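PDB 3EF4: blue copper protein from Hyphomicrobium denitrificans, which binds one copper ion per subunit and, as expected of a pseudoazurin, probably serves as a periplasmic electron carrier. Local coordinates for residues 31-36 and 64-69; 44-49 and 74-79; 86-91 and 113-118. All coordinates share one frame; numbering follows the deposited sequence. Where two conformers were deposited one is given.

Contact 1 (31-36 and 64-69); sequences TVKFVP and EVVFNA
F34 and F67 lie side by side on one face of an antiparallel strand pair, their side chains pointing the same way into the core of a cupredoxin β-sandwich. Strand 31-35 pairs here with 65-68, an outermost strand of the sheet. The edge of the F34 ring, at CE1, meets F67 CB at 3.9 Å, while V65 O also lies in the plane of that ring. Their first torsions differ: F34 CG is anti to its carbonyl carbon (chi1 -59°), whereas F67 CG is anti to its own backbone N (chi1 170°); the F67 ring leads away from strand 31-35. There it meets the ring of W50 edge-to-face and that of Y75 obliquely. V32 and V65 complete this apolar face; the V65 side chain runs obliquely to that of F34, its CG1 4.0 Å from F34 CB. β-Branched and aromatic residues suit such a layer, because they favour extended backbone and fill the interior.

The other face, with T31, K33, V66 and N68, is more exposed and mostly polar. T31 and N68 lie side by side, T31 CG2 reaching N68 ND2 at 3.7 Å. The long, flexible K33 crosses E64 at an angle, and its methylene CD rests 3.3 Å from E64 OE1; its ammonium makes a long salt bridge, K33 NZ to E64 OE1 at 4.0 Å, and a second long, weak one to E2, so its attraction is probably modest.

Between the faces, V32 with F67 and F34 with V65 form hydrogen-bonded pairs, while K33 and V66 form a non-hydrogen-bonded pair. V32 O is gripped twice: the amide F67 N reaches it at 2.8 Å, almost straight (174° at the hydrogen), and V66 CA adds a C-H···O contact at 3.3 Å.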
ATOM      1  N   THR A  31      -0.643  13.117   4.023  1.00 21.22           N
ATOM      2  CA  THR A  31       0.526  12.264   4.016  1.00 21.75           C
ATOM      3  C   THR A  31       0.133  10.893   4.545  1.00 19.09           C
ATOM      4  O   THR A  31      -0.722  10.731   5.424  1.00 22.93           O
ATOM      5  CB  THR A  31       1.685  12.753   4.885  1.00 22.83           C
ATOM      6  OG1 THR A  31       1.035  12.971   6.147  1.00 24.97           O
ATOM      7  CG2 THR A  31       2.259  14.097   4.551  1.00 24.84           C
ATOM      8  N   VAL A  32       0.785   9.879   4.013  1.00 14.97           N
ATOM      9  CA  VAL A  32       0.662   8.550   4.560  1.00 13.22           C
ATOM     10  C   VAL A  32       2.056   8.132   5.016  1.00 11.99           C
ATOM     11  O   VAL A  32       3.000   8.047   4.216  1.00 12.59           O
ATOM     12  CB  VAL A  32       0.090   7.530   3.551  1.00 15.33           C
ATOM     13  CG1 VAL A  32      -0.084   6.170   4.214  1.00 15.67           C
ATOM     14  CG2 VAL A  32      -1.234   8.034   2.990  1.00 19.20           C
ATOM     15  N   LYS A  33       2.221   7.907   6.308  1.00 12.32           N
ATOM     16  CA  LYS A  33       3.506   7.496   6.873  1.00 11.89           C
ATOM     17  C   LYS A  33       3.476   6.018   7.180  1.00 11.10           C
ATOM     18  O   LYS A  33       2.603   5.559   7.943  1.00 12.29           O
ATOM     19  CB  LYS A  33       3.794   8.203   8.220  1.00 14.53           C
ATOM     20  CG  LYS A  33       3.812   9.642   8.347  1.00 21.64           C
ATOM     21  CD  LYS A  33       4.485  10.025   9.674  1.00 24.32           C
ATOM     22  CE  LYS A  33       5.056  11.420   9.411  1.00 28.93           C
ATOM     23  NZ  LYS A  33       5.770  11.913  10.640  1.00 39.05           N
ATOM     24  N   PHE A  34       4.409   5.303   6.596  1.00 11.15           N
ATOM     25  CA  PHE A  34       4.621   3.883   6.826  1.00 10.87           C
ATOM     26  C   PHE A  34       5.687   3.754   7.901  1.00 11.74           C
ATOM     27  O   PHE A  34       6.799   4.256   7.725  1.00 12.61           O
ATOM     28  CB  PHE A  34       5.072   3.197   5.513  1.00 11.23           C
ATOM     29  CG  PHE A  34       4.041   3.368   4.410  1.00  9.93           C
ATOM     30  CD1 PHE A  34       4.059   4.486   3.595  1.00 11.18           C
ATOM     31  CD2 PHE A  34       3.036   2.432   4.257  1.00 11.21           C
ATOM     32  CE1 PHE A  34       3.071   4.657   2.654  1.00 12.03           C
ATOM     33  CE2 PHE A  34       2.043   2.605   3.290  1.00 11.66           C
ATOM     34  CZ  PHE A  34       2.084   3.733   2.501  1.00 12.25           C
ATOM     35  N   VAL A  35       5.291   3.167   9.034  1.00 11.47           N
ATOM     36  CA  VAL A  35       6.140   3.172  10.206  1.00 11.56           C
ATOM     37  C   VAL A  35       6.607   1.762  10.558  1.00 12.44           C
ATOM     38  O   VAL A  35       5.819   0.822  10.451  1.00 11.24           O
ATOM     39  CB  VAL A  35       5.448   3.841  11.410  1.00 12.65           C
ATOM     40  CG1 VAL A  35       5.200   5.321  11.100  1.00 14.90           C
ATOM     41  CG2 VAL A  35       4.156   3.140  11.829  1.00 14.91           C
ATOM     42  N   PRO A  36       7.864   1.603  10.940  1.00 12.72           N
ATOM     43  CA  PRO A  36       8.423   0.281  11.211  1.00 13.31           C
ATOM     44  C   PRO A  36       8.081  -0.236  12.614  1.00 13.53           C
ATOM     45  O   PRO A  36       8.944  -0.413  13.500  1.00 16.77           O
ATOM     46  CB  PRO A  36       9.918   0.567  11.071  1.00 15.05           C
ATOM     47  CG  PRO A  36      10.074   1.981  11.598  1.00 16.07           C
ATOM     48  CD  PRO A  36       8.873   2.668  11.028  1.00 14.96           C
ATOM     49  N   GLU A  64      11.024   4.296   8.492  1.00 15.46           N
ATOM     50  CA  GLU A  64       9.854   5.062   8.145  1.00 14.44           C
ATOM     51  C   GLU A  64      10.028   5.615   6.742  1.00 13.08           C
ATOM     52  O   GLU A  64      11.131   5.974   6.342  1.00 14.36           O
ATOM     53  CB  GLU A  64       9.670   6.210   9.138  1.00 18.16           C
ATOM     54  CG  GLU A  64       8.362   6.947   8.985  1.00 20.08           C
ATOM     55  CD  GLU A  64       8.481   8.309   8.379  1.00 24.66           C
ATOM     56  OE1 GLU A  64       7.455   9.039   8.488  1.00 34.91           O
ATOM     57  OE2 GLU A  64       9.570   8.527   7.837  1.00 24.80           O
ATOM     58  N   VAL A  65       8.938   5.722   6.007  1.00 12.12           N
ATOM     59  CA  VAL A  65       8.888   6.434   4.737  1.00 12.15           C
ATOM     60  C   VAL A  65       7.491   7.026   4.574  1.00 11.68           C
ATOM     61  O   VAL A  65       6.507   6.488   5.103  1.00 12.33           O
ATOM     62  CB  VAL A  65       9.233   5.479   3.593  1.00 12.85           C
ATOM     63  CG1 VAL A  65       8.165   4.408   3.346  1.00 13.37           C
ATOM     64  CG2 VAL A  65       9.494   6.254   2.291  1.00 14.72           C
ATOM     65  N   VAL A  66       7.411   8.120   3.863  1.00 12.31           N
ATOM     66  CA  VAL A  66       6.163   8.813   3.570  1.00 12.43           C
ATOM     67  C   VAL A  66       5.813   8.728   2.110  1.00 12.24           C
ATOM     68  O   VAL A  66       6.662   8.746   1.209  1.00 17.39           O
ATOM     69  CB  VAL A  66       6.398  10.250   4.103  0.50 15.83           C
ATOM     70  CG1 VAL A  66       6.858  11.193   3.017  0.50 14.76           C
ATOM     71  CG2 VAL A  66       5.188  10.831   4.832  0.50 20.53           C
ATOM     72  N   PHE A  67       4.511   8.647   1.891  1.00 11.84           N
ATOM     73  CA  PHE A  67       3.860   8.870   0.617  1.00 11.25           C
ATOM     74  C   PHE A  67       3.107  10.211   0.724  1.00 11.06           C
ATOM     75  O   PHE A  67       2.241  10.349   1.610  1.00 11.99           O
ATOM     76  CB  PHE A  67       2.885   7.765   0.251  1.00 10.35           C
ATOM     77  CG  PHE A  67       2.007   8.058  -0.949  1.00  9.96           C
ATOM     78  CD1 PHE A  67       0.635   7.902  -0.846  1.00 12.55           C
ATOM     79  CD2 PHE A  67       2.509   8.482  -2.148  1.00 10.63           C
ATOM     80  CE1 PHE A  67      -0.224   8.150  -1.889  1.00 13.11           C
ATOM     81  CE2 PHE A  67       1.637   8.735  -3.203  1.00 10.19           C
ATOM     82  CZ  PHE A  67       0.292   8.555  -3.088  1.00 11.33           C
ATOM     83  N   ASN A  68       3.438  11.126  -0.118  1.00 11.34           N
ATOM     84  CA  ASN A  68       2.762  12.429  -0.141  1.00 12.48           C
ATOM     85  C   ASN A  68       1.624  12.337  -1.138  1.00 11.60           C
ATOM     86  O   ASN A  68       1.820  12.391  -2.346  1.00 13.26           O
ATOM     87  CB  ASN A  68       3.732  13.535  -0.520  1.00 13.19           C
ATOM     88  CG  ASN A  68       4.870  13.720   0.452  1.00 14.89           C
ATOM     89  OD1 ASN A  68       6.047  13.800   0.049  1.00 21.73           O
ATOM     90  ND2 ASN A  68       4.535  13.764   1.686  1.00 13.67           N
ATOM     91  N   ALA A  69       0.408  12.141  -0.669  1.00 12.42           N
ATOM     92  CA  ALA A  69      -0.743  11.958  -1.538  1.00 12.10           C
ATOM     93  C   ALA A  69      -1.049  13.258  -2.239  1.00 12.40           C
ATOM     94  O   ALA A  69      -1.234  14.238  -1.529  1.00 14.66           O
ATOM     95  CB  ALA A  69      -1.904  11.463  -0.681  1.00 14.04           C
TER

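Contact 2 (44-49 and 74-79); sequences ESVREV and LYVLKC. With CU (copper (II) ion), chain D; PO4 (phosphate ion), chain H.
K78 and V46 cross at about a right angle, the lysine's aliphatic shaft resting on one valine methyl. K78 CB starts the contact, 3.7 Å from V46 CG2. CG stands between the backbone N and the carbonyl carbon (chi1 62°), which brings it beside both E44 O and V46 CG2; CD still touches that methyl, and the chain then runs fully extended. CE passes near a phosphate ion, probably from the crystallisation liquor, and NZ donates a hydrogen bond of 2.7 Å to phosphate O2. NZ also gives a bond to a water, 2.7 Å from NZ to the water oxygen, and the water in turn donates to E48 OE1. Lysine suits this place: methylenes for the valine, an ammonium for the phosphate and water.

Behind it, E44 and K78 form a hydrogen-bonded antiparallel pair, and V46 N reaches V76 O at 3.0 Å, although V46 lies beyond the short strand. V49 CG1 packs crosswise on V76 CB at 3.6 Å. A second water bridges V49 O, L74 O and V76 N, satisfying backbone groups where the segments part.

One residue beyond K78, C79 SG binds copper at 2.2 Å. In this cupredoxin sheet, strand 44-45 is outermost and 73-78 lies between it and 88-93, while I102 of helix 99-104 packs against V49 and V76.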
ATOM      1  N   GLU A  44       7.459   0.362  -0.436  1.00  8.79           N
ATOM      2  CA  GLU A  44       7.884   0.925  -1.724  1.00  9.27           C
ATOM      3  C   GLU A  44       6.801   0.724  -2.758  1.00  7.93           C
ATOM      4  O   GLU A  44       6.026  -0.249  -2.730  1.00  8.66           O
ATOM      5  CB  GLU A  44       9.208   0.314  -2.168  1.00 10.01           C
ATOM      6  CG  GLU A  44       9.152  -1.171  -2.498  1.00 10.99           C
ATOM      7  CD  GLU A  44      10.511  -1.647  -2.904  1.00 12.91           C
ATOM      8  OE1 GLU A  44      11.411  -1.704  -2.075  1.00 14.03           O
ATOM      9  OE2 GLU A  44      10.761  -1.926  -4.082  1.00 26.29           O
ATOM     10  N   SER A  45       6.761   1.598  -3.742  1.00  8.45           N
ATOM     11  CA  SER A  45       5.829   1.475  -4.830  1.00  8.15           C
ATOM     12  C   SER A  45       5.931   0.158  -5.564  1.00  8.64           C
ATOM     13  O   SER A  45       7.045  -0.315  -5.805  1.00  9.42           O
ATOM     14  CB  SER A  45       6.112   2.596  -5.851  1.00  9.00           C
ATOM     15  OG  SER A  45       5.992   3.871  -5.283  1.00  9.66           O
ATOM     16  N   VAL A  46       4.804  -0.402  -5.953  1.00  8.25           N
ATOM     17  CA  VAL A  46       4.791  -1.464  -6.953  1.00  9.10           C
ATOM     18  C   VAL A  46       4.824  -0.744  -8.293  1.00  9.48           C
ATOM     19  O   VAL A  46       3.823  -0.264  -8.787  1.00  9.78           O
ATOM     20  CB  VAL A  46       3.585  -2.368  -6.776  1.00  8.86           C
ATOM     21  CG1 VAL A  46       3.524  -3.426  -7.858  1.00 11.20           C
ATOM     22  CG2 VAL A  46       3.665  -3.091  -5.431  1.00 10.10           C
ATOM     23  N   ARG A  47       6.029  -0.630  -8.853  1.00 10.78           N
ATOM     24  CA  ARG A  47       6.182   0.281  -9.984  1.00 12.00           C
ATOM     25  C   ARG A  47       5.422  -0.146 -11.217  1.00 12.01           C
ATOM     26  O   ARG A  47       5.092   0.720 -12.036  1.00 13.87           O
ATOM     27  CB  ARG A  47       7.655   0.516 -10.302  1.00 14.57           C
ATOM     28  CG  ARG A  47       8.249   1.300  -9.149  1.00 19.95           C
ATOM     29  CD  ARG A  47       9.330   2.168  -9.389  1.00 20.96           C
ATOM     30  NE  ARG A  47       9.128   3.133 -10.461  1.00 18.42           N
ATOM     31  CZ  ARG A  47      10.129   3.722 -11.098  1.00 19.83           C
ATOM     32  NH1 ARG A  47      11.378   3.490 -10.791  1.00 26.31           N
ATOM     33  NH2 ARG A  47       9.819   4.577 -12.058  1.00 24.51           N
ATOM     34  N   GLU A  48       5.130  -1.435 -11.295  1.00 12.22           N
ATOM     35  CA  GLU A  48       4.422  -1.915 -12.475  1.00 13.31           C
ATOM     36  C   GLU A  48       2.981  -1.464 -12.499  1.00 12.39           C
ATOM     37  O   GLU A  48       2.347  -1.563 -13.543  1.00 14.51           O
ATOM     38  CB  GLU A  48       4.584  -3.444 -12.564  1.00 17.35           C
ATOM     39  CG  GLU A  48       6.044  -3.876 -12.651  1.00 20.95           C
ATOM     40  CD  GLU A  48       6.870  -3.840 -11.366  1.00 22.47           C
ATOM     41  OE1 GLU A  48       6.422  -3.662 -10.168  1.00 18.96           O
ATOM     42  OE2 GLU A  48       8.096  -3.930 -11.601  1.00 30.89           O
ATOM     43  N   VAL A  49       2.476  -0.985 -11.352  1.00 11.28           N
ATOM     44  CA  VAL A  49       1.078  -0.501 -11.293  1.00 12.09           C
ATOM     45  C   VAL A  49       0.986   0.932 -10.752  1.00 11.15           C
ATOM     46  O   VAL A  49      -0.124   1.503 -10.727  1.00 11.87           O
ATOM     47  CB  VAL A  49       0.203  -1.527 -10.521  1.00 12.46           C
ATOM     48  CG1 VAL A  49       0.487  -1.459  -9.032  1.00 13.04           C
ATOM     49  CG2 VAL A  49      -1.280  -1.423 -10.770  1.00 19.90           C
ATOM     50  N   LEU A  74      -5.322   5.384  -7.254  1.00  9.74           N
ATOM     51  CA  LEU A  74      -4.982   4.263  -6.423  1.00  9.99           C
ATOM     52  C   LEU A  74      -3.522   3.924  -6.514  1.00  9.03           C
ATOM     53  O   LEU A  74      -3.003   3.794  -7.622  1.00 10.18           O
ATOM     54  CB  LEU A  74      -5.834   3.029  -6.801  1.00 10.36           C
ATOM     55  CG  LEU A  74      -7.316   3.170  -6.548  1.00 11.84           C
ATOM     56  CD1 LEU A  74      -8.069   2.062  -7.262  1.00 15.74           C
ATOM     57  CD2 LEU A  74      -7.618   3.103  -5.060  1.00 15.23           C
ATOM     58  N   TYR A  75      -2.901   3.731  -5.371  1.00  8.91           N
ATOM     59  CA  TYR A  75      -1.462   3.553  -5.213  1.00  8.24           C
ATOM     60  C   TYR A  75      -1.181   2.263  -4.437  1.00  7.85           C
ATOM     61  O   TYR A  75      -1.571   2.128  -3.288  1.00  8.32           O
ATOM     62  CB  TYR A  75      -0.910   4.749  -4.440  1.00  8.75           C
ATOM     63  CG  TYR A  75      -1.033   6.041  -5.182  1.00  8.61           C
ATOM     64  CD1 TYR A  75      -2.191   6.798  -5.133  1.00  9.50           C
ATOM     65  CD2 TYR A  75       0.020   6.521  -5.958  1.00  9.30           C
ATOM     66  CE1 TYR A  75      -2.303   8.000  -5.826  1.00  9.39           C
ATOM     67  CE2 TYR A  75      -0.080   7.698  -6.634  1.00 11.16           C
ATOM     68  CZ  TYR A  75      -1.244   8.437  -6.585  1.00 10.40           C
ATOM     69  OH  TYR A  75      -1.307   9.648  -7.252  1.00 12.39           O
ATOM     70  N   VAL A  76      -0.488   1.364  -5.099  1.00  7.52           N
ATOM     71  CA  VAL A  76      -0.121   0.089  -4.493  1.00  7.83           C
ATOM     72  C   VAL A  76       1.319   0.149  -4.032  1.00  7.78           C
ATOM     73  O   VAL A  76       2.215   0.481  -4.842  1.00  7.95           O
ATOM     74  CB  VAL A  76      -0.298  -1.083  -5.501  1.00  8.36           C
ATOM     75  CG1 VAL A  76       0.018  -2.400  -4.804  1.00  9.35           C
ATOM     76  CG2 VAL A  76      -1.695  -1.109  -6.064  1.00  9.40           C
ATOM     77  N   LEU A  77       1.544  -0.210  -2.767  1.00  7.81           N
ATOM     78  CA  LEU A  77       2.890  -0.359  -2.231  1.00  7.82           C
ATOM     79  C   LEU A  77       3.063  -1.780  -1.732  1.00  7.92           C
ATOM     80  O   LEU A  77       2.122  -2.448  -1.350  1.00  8.25           O
ATOM     81  CB  LEU A  77       3.216   0.659  -1.153  1.00  8.27           C
ATOM     82  CG  LEU A  77       3.151   2.123  -1.550  1.00  9.08           C
ATOM     83  CD1 LEU A  77       1.771   2.705  -1.366  1.00  9.41           C
ATOM     84  CD2 LEU A  77       4.175   2.947  -0.766  1.00 10.00           C
ATOM     85  N   LYS A  78       4.329  -2.214  -1.724  1.00  8.41           N
ATOM     86  CA  LYS A  78       4.710  -3.479  -1.200  1.00  8.26           C
ATOM     87  C   LYS A  78       5.828  -3.325  -0.176  1.00  8.19           C
ATOM     88  O   LYS A  78       6.519  -2.338  -0.141  1.00  8.81           O
ATOM     89  CB  LYS A  78       5.210  -4.427  -2.332  1.00  9.49           C
ATOM     90  CG  LYS A  78       6.440  -3.894  -3.052  1.00 10.48           C
ATOM     91  CD  LYS A  78       6.928  -4.874  -4.123  1.00 12.85           C
ATOM     92  CE  LYS A  78       8.054  -4.229  -4.935  1.00 17.73           C
ATOM     93  NZ  LYS A  78       8.558  -5.123  -5.994  1.00 21.53           N
ATOM     94  N   CYS A  79       5.996  -4.398   0.594  1.00  8.92           N
ATOM     95  CA  CYS A  79       7.197  -4.642   1.376  1.00  9.11           C
ATOM     96  C   CYS A  79       8.060  -5.588   0.554  1.00  9.56           C
ATOM     97  O   CYS A  79       7.592  -6.664   0.173  1.00 10.10           O
ATOM     98  CB  CYS A  79       6.864  -5.238   2.719  1.00 10.00           C
ATOM     99  SG  CYS A  79       8.303  -5.877   3.584  1.00 10.44           S
TER
HETATM  100 CU    CU D 401       7.516  -6.881   5.385  1.00 11.31          CU
HETATM  101  P   PO4 H 405      12.534  -4.221  -5.682  1.00 33.25           P
HETATM  102  O1  PO4 H 405      12.613  -5.394  -4.642  1.00 44.72           O
HETATM  103  O2  PO4 H 405      11.090  -4.195  -6.349  1.00 41.25           O
HETATM  104  O3  PO4 H 405      12.768  -2.835  -4.943  1.00 40.98           O
HETATM  105  O4  PO4 H 405      13.604  -4.416  -6.812  1.00 44.92           O
HETATM  106  O   HOH W   1       6.627  -5.496  -7.840  1.00 26.27           O
HETATM  107  O   HOH W   2      -0.846   1.978  -8.015  1.00  9.94           O

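Contact 3 (86-91 and 113-118); sequences GMVVLV and KRLDGE. With CU (copper (II) ion), chain D.
The guanidinium of R114 presents its edge to the carbonyl of G86: G86 O lies near the plane of the group and accepts a weak hydrogen bond from NH2 (3.1 Å, 149° at the hydrogen). Outside the contact, NH1 is bonded to T16 O and NH2, weakly, to M17 O. The carboxyl group of E118 reaches the strand backbone with both oxygens, OE2 lying 2.7 Å from V88 O, a distance that suggests the acid may be protonated, and OE1 3.4 Å from V89 CA. G86 has a positive phi (100°), which glycine adopts readily.

Helix 109-119 here packs on strand 88-93 of the cupredoxin sheet, the segment axes 8.1 Å apart and nearly parallel (20°); C-terminal helices lying against the β-sandwich are a feature of pseudoazurins. Branched V88 and L90 point toward the helix and fill the interface. V88 slides past R114 in the opposite direction, its CG1 meeting R114 CB at 3.8 Å and also touching L115 CB. L90 CB rests on E118 CB, and L90 CD2 lies 3.7 Å from E118 O. M87 turns away from the helix, and its long unbranched side chain carries SD to the copper at 2.5 Å, where H41, C79 and H82 complete the site.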
ATOM      1  N   GLY A  86       2.272 -11.682   0.861  1.00 12.25           N
ATOM      2  CA  GLY A  86       1.040 -10.925   1.013  1.00 12.37           C
ATOM      3  C   GLY A  86       1.189  -9.522   1.540  1.00 11.03           C
ATOM      4  O   GLY A  86       0.168  -8.885   1.771  1.00 11.41           O
ATOM      5  N   MET A  87       2.406  -8.997   1.732  1.00  9.89           N
ATOM      6  CA  MET A  87       2.547  -7.705   2.379  1.00  9.25           C
ATOM      7  C   MET A  87       2.468  -6.583   1.325  1.00  8.25           C
ATOM      8  O   MET A  87       3.423  -6.183   0.698  1.00  8.50           O
ATOM      9  CB  MET A  87       3.844  -7.646   3.179  1.00  8.98           C
ATOM     10  CG  MET A  87       3.844  -6.445   4.131  1.00  8.93           C
ATOM     11  SD  MET A  87       5.011  -6.709   5.499  1.00 10.35           S
ATOM     12  CE  MET A  87       4.840  -5.082   6.276  1.00 12.03           C
ATOM     13  N   VAL A  88       1.217  -6.151   1.131  1.00  8.28           N
ATOM     14  CA  VAL A  88       0.781  -5.220   0.125  1.00  8.13           C
ATOM     15  C   VAL A  88      -0.234  -4.261   0.726  1.00  8.01           C
ATOM     16  O   VAL A  88      -0.998  -4.679   1.624  1.00  8.63           O
ATOM     17  CB  VAL A  88       0.259  -5.909  -1.149  1.00  8.59           C
ATOM     18  CG1 VAL A  88      -0.987  -6.745  -0.883  1.00 10.39           C
ATOM     19  CG2 VAL A  88      -0.012  -4.930  -2.265  1.00  9.86           C
ATOM     20  N   VAL A  89      -0.278  -3.030   0.295  1.00  8.14           N
ATOM     21  CA  VAL A  89      -1.183  -2.003   0.793  1.00  8.05           C
ATOM     22  C   VAL A  89      -1.662  -1.178  -0.380  1.00  7.71           C
ATOM     23  O   VAL A  89      -0.944  -0.957  -1.355  1.00  8.52           O
ATOM     24  CB  VAL A  89      -0.488  -1.154   1.868  1.00  8.33           C
ATOM     25  CG1 VAL A  89       0.802  -0.501   1.342  1.00  9.68           C
ATOM     26  CG2 VAL A  89      -1.410  -0.096   2.456  1.00 10.41           C
ATOM     27  N   LEU A  90      -2.888  -0.678  -0.256  1.00  8.12           N
ATOM     28  CA  LEU A  90      -3.549   0.101  -1.268  1.00  8.04           C
ATOM     29  C   LEU A  90      -3.965   1.445  -0.653  1.00  8.01           C
ATOM     30  O   LEU A  90      -4.727   1.480   0.313  1.00  9.22           O
ATOM     31  CB  LEU A  90      -4.774  -0.628  -1.795  1.00  8.36           C
ATOM     32  CG  LEU A  90      -5.564   0.046  -2.937  1.00  8.95           C
ATOM     33  CD1 LEU A  90      -4.690   0.250  -4.148  1.00 11.06           C
ATOM     34  CD2 LEU A  90      -6.810  -0.754  -3.307  1.00 10.39           C
ATOM     35  N   VAL A  91      -3.492   2.536  -1.232  1.00  8.83           N
ATOM     36  CA  VAL A  91      -3.861   3.875  -0.783  1.00  8.84           C
ATOM     37  C   VAL A  91      -4.731   4.489  -1.873  1.00  9.34           C
ATOM     38  O   VAL A  91      -4.306   4.559  -3.035  1.00  9.89           O
ATOM     39  CB  VAL A  91      -2.642   4.761  -0.538  1.00  9.75           C
ATOM     40  CG1 VAL A  91      -3.040   6.158  -0.118  1.00 11.54           C
ATOM     41  CG2 VAL A  91      -1.743   4.133   0.512  1.00 10.75           C
ATOM     42  N   LYS A 113      -4.394 -12.383  -3.092  1.00 11.28           N
ATOM     43  CA  LYS A 113      -5.463 -12.463  -2.115  1.00 11.70           C
ATOM     44  C   LYS A 113      -5.586 -11.169  -1.362  1.00 11.39           C
ATOM     45  O   LYS A 113      -6.678 -10.615  -1.227  1.00 12.05           O
ATOM     46  CB  LYS A 113      -5.178 -13.613  -1.138  1.00 13.33           C
ATOM     47  CG  LYS A 113      -6.227 -13.731  -0.055  1.00 16.84           C
ATOM     48  CD  LYS A 113      -5.964 -14.964   0.834  1.00 25.98           C
ATOM     49  CE  LYS A 113      -6.993 -14.876   1.966  1.00 32.89           C
ATOM     50  N   ARG A 114      -4.480 -10.662  -0.857  1.00 11.06           N
ATOM     51  CA  ARG A 114      -4.564  -9.475  -0.021  1.00 11.03           C
ATOM     52  C   ARG A 114      -4.907  -8.240  -0.832  1.00 10.50           C
ATOM     53  O   ARG A 114      -5.731  -7.431  -0.383  1.00 10.98           O
ATOM     54  CB  ARG A 114      -3.254  -9.294   0.734  1.00 14.14           C
ATOM     55  CG  ARG A 114      -2.968 -10.527   1.634  1.00 19.33           C
ATOM     56  CD  ARG A 114      -2.832 -10.033   3.008  1.00 20.32           C
ATOM     57  NE  ARG A 114      -2.503 -11.139   3.933  1.00 21.63           N
ATOM     58  CZ  ARG A 114      -1.327 -11.321   4.522  1.00 19.27           C
ATOM     59  NH1 ARG A 114      -1.200 -12.342   5.361  1.00 25.05           N
ATOM     60  NH2 ARG A 114      -0.257 -10.550   4.342  1.00 21.56           N
ATOM     61  N   LEU A 115      -4.302  -8.077  -1.998  1.00  9.34           N
ATOM     62  CA  LEU A 115      -4.631  -6.915  -2.827  1.00  9.70           C
ATOM     63  C   LEU A 115      -6.087  -6.992  -3.263  1.00  9.91           C
ATOM     64  O   LEU A 115      -6.754  -5.972  -3.295  1.00 10.62           O
ATOM     65  CB  LEU A 115      -3.684  -6.824  -4.016  1.00 10.61           C
ATOM     66  CG  LEU A 115      -3.917  -5.619  -4.950  1.00 11.34           C
ATOM     67  CD1 LEU A 115      -3.843  -4.283  -4.237  1.00 12.25           C
ATOM     68  CD2 LEU A 115      -2.874  -5.695  -6.066  1.00 14.60           C
ATOM     69  N   ASP A 116      -6.620  -8.164  -3.602  1.00 10.33           N
ATOM     70  CA  ASP A 116      -7.996  -8.240  -3.984  1.00 10.67           C
ATOM     71  C   ASP A 116      -8.904  -7.796  -2.852  1.00 10.62           C
ATOM     72  O   ASP A 116      -9.910  -7.112  -3.067  1.00 11.06           O
ATOM     73  CB  ASP A 116      -8.363  -9.654  -4.431  1.00 11.53           C
ATOM     74  CG  ASP A 116      -7.919  -9.987  -5.827  1.00 13.17           C
ATOM     75  OD1 ASP A 116      -7.303  -9.150  -6.511  1.00 15.03           O
ATOM     76  OD2 ASP A 116      -8.157 -11.172  -6.214  1.00 16.16           O
ATOM     77  N   GLY A 117      -8.572  -8.183  -1.624  1.00 10.51           N
ATOM     78  CA  GLY A 117      -9.330  -7.725  -0.469  1.00 11.20           C
ATOM     79  C   GLY A 117      -9.308  -6.213  -0.312  1.00 11.33           C
ATOM     80  O   GLY A 117     -10.318  -5.618   0.075  1.00 12.44           O
ATOM     81  N   GLU A 118      -8.155  -5.635  -0.592  1.00  9.75           N
ATOM     82  CA  GLU A 118      -8.018  -4.183  -0.494  1.00 10.22           C
ATOM     83  C   GLU A 118      -8.786  -3.455  -1.601  1.00  9.96           C
ATOM     84  O   GLU A 118      -9.469  -2.438  -1.382  1.00 11.04           O
ATOM     85  CB  GLU A 118      -6.531  -3.828  -0.481  1.00  9.79           C
ATOM     86  CG  GLU A 118      -5.823  -4.397   0.722  1.00 10.25           C
ATOM     87  CD  GLU A 118      -4.327  -4.415   0.610  1.00  9.47           C
ATOM     88  OE1 GLU A 118      -3.732  -3.994  -0.398  1.00  9.97           O
ATOM     89  OE2 GLU A 118      -3.706  -4.882   1.632  1.00  9.53           O
TER
HETATM   90 CU    CU D 401       7.516  -6.881   5.385  1.00 11.31          CU

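How the contacts relate
Contact 3 is buried, whereas contacts 1 and 2 are partly buried and each include one outermost strand of the sheet. Contact 1 is the most regular strand pairing; in contact 2 such pairing soon gives way to water bridges and side-chain packing, and contact 3 sets a helix on a strand. Contacts 2 and 3 hold neighbouring strands, 73-78 and 88-93, probably joined by hydrogen bonds such as Y75 O to V91 N, and supply two copper ligands, C79 and M87. Contact 1 supplies none, but its apolar face meets both across the interior: F67 packs on Y75 and V91, F34 on L77 and V89.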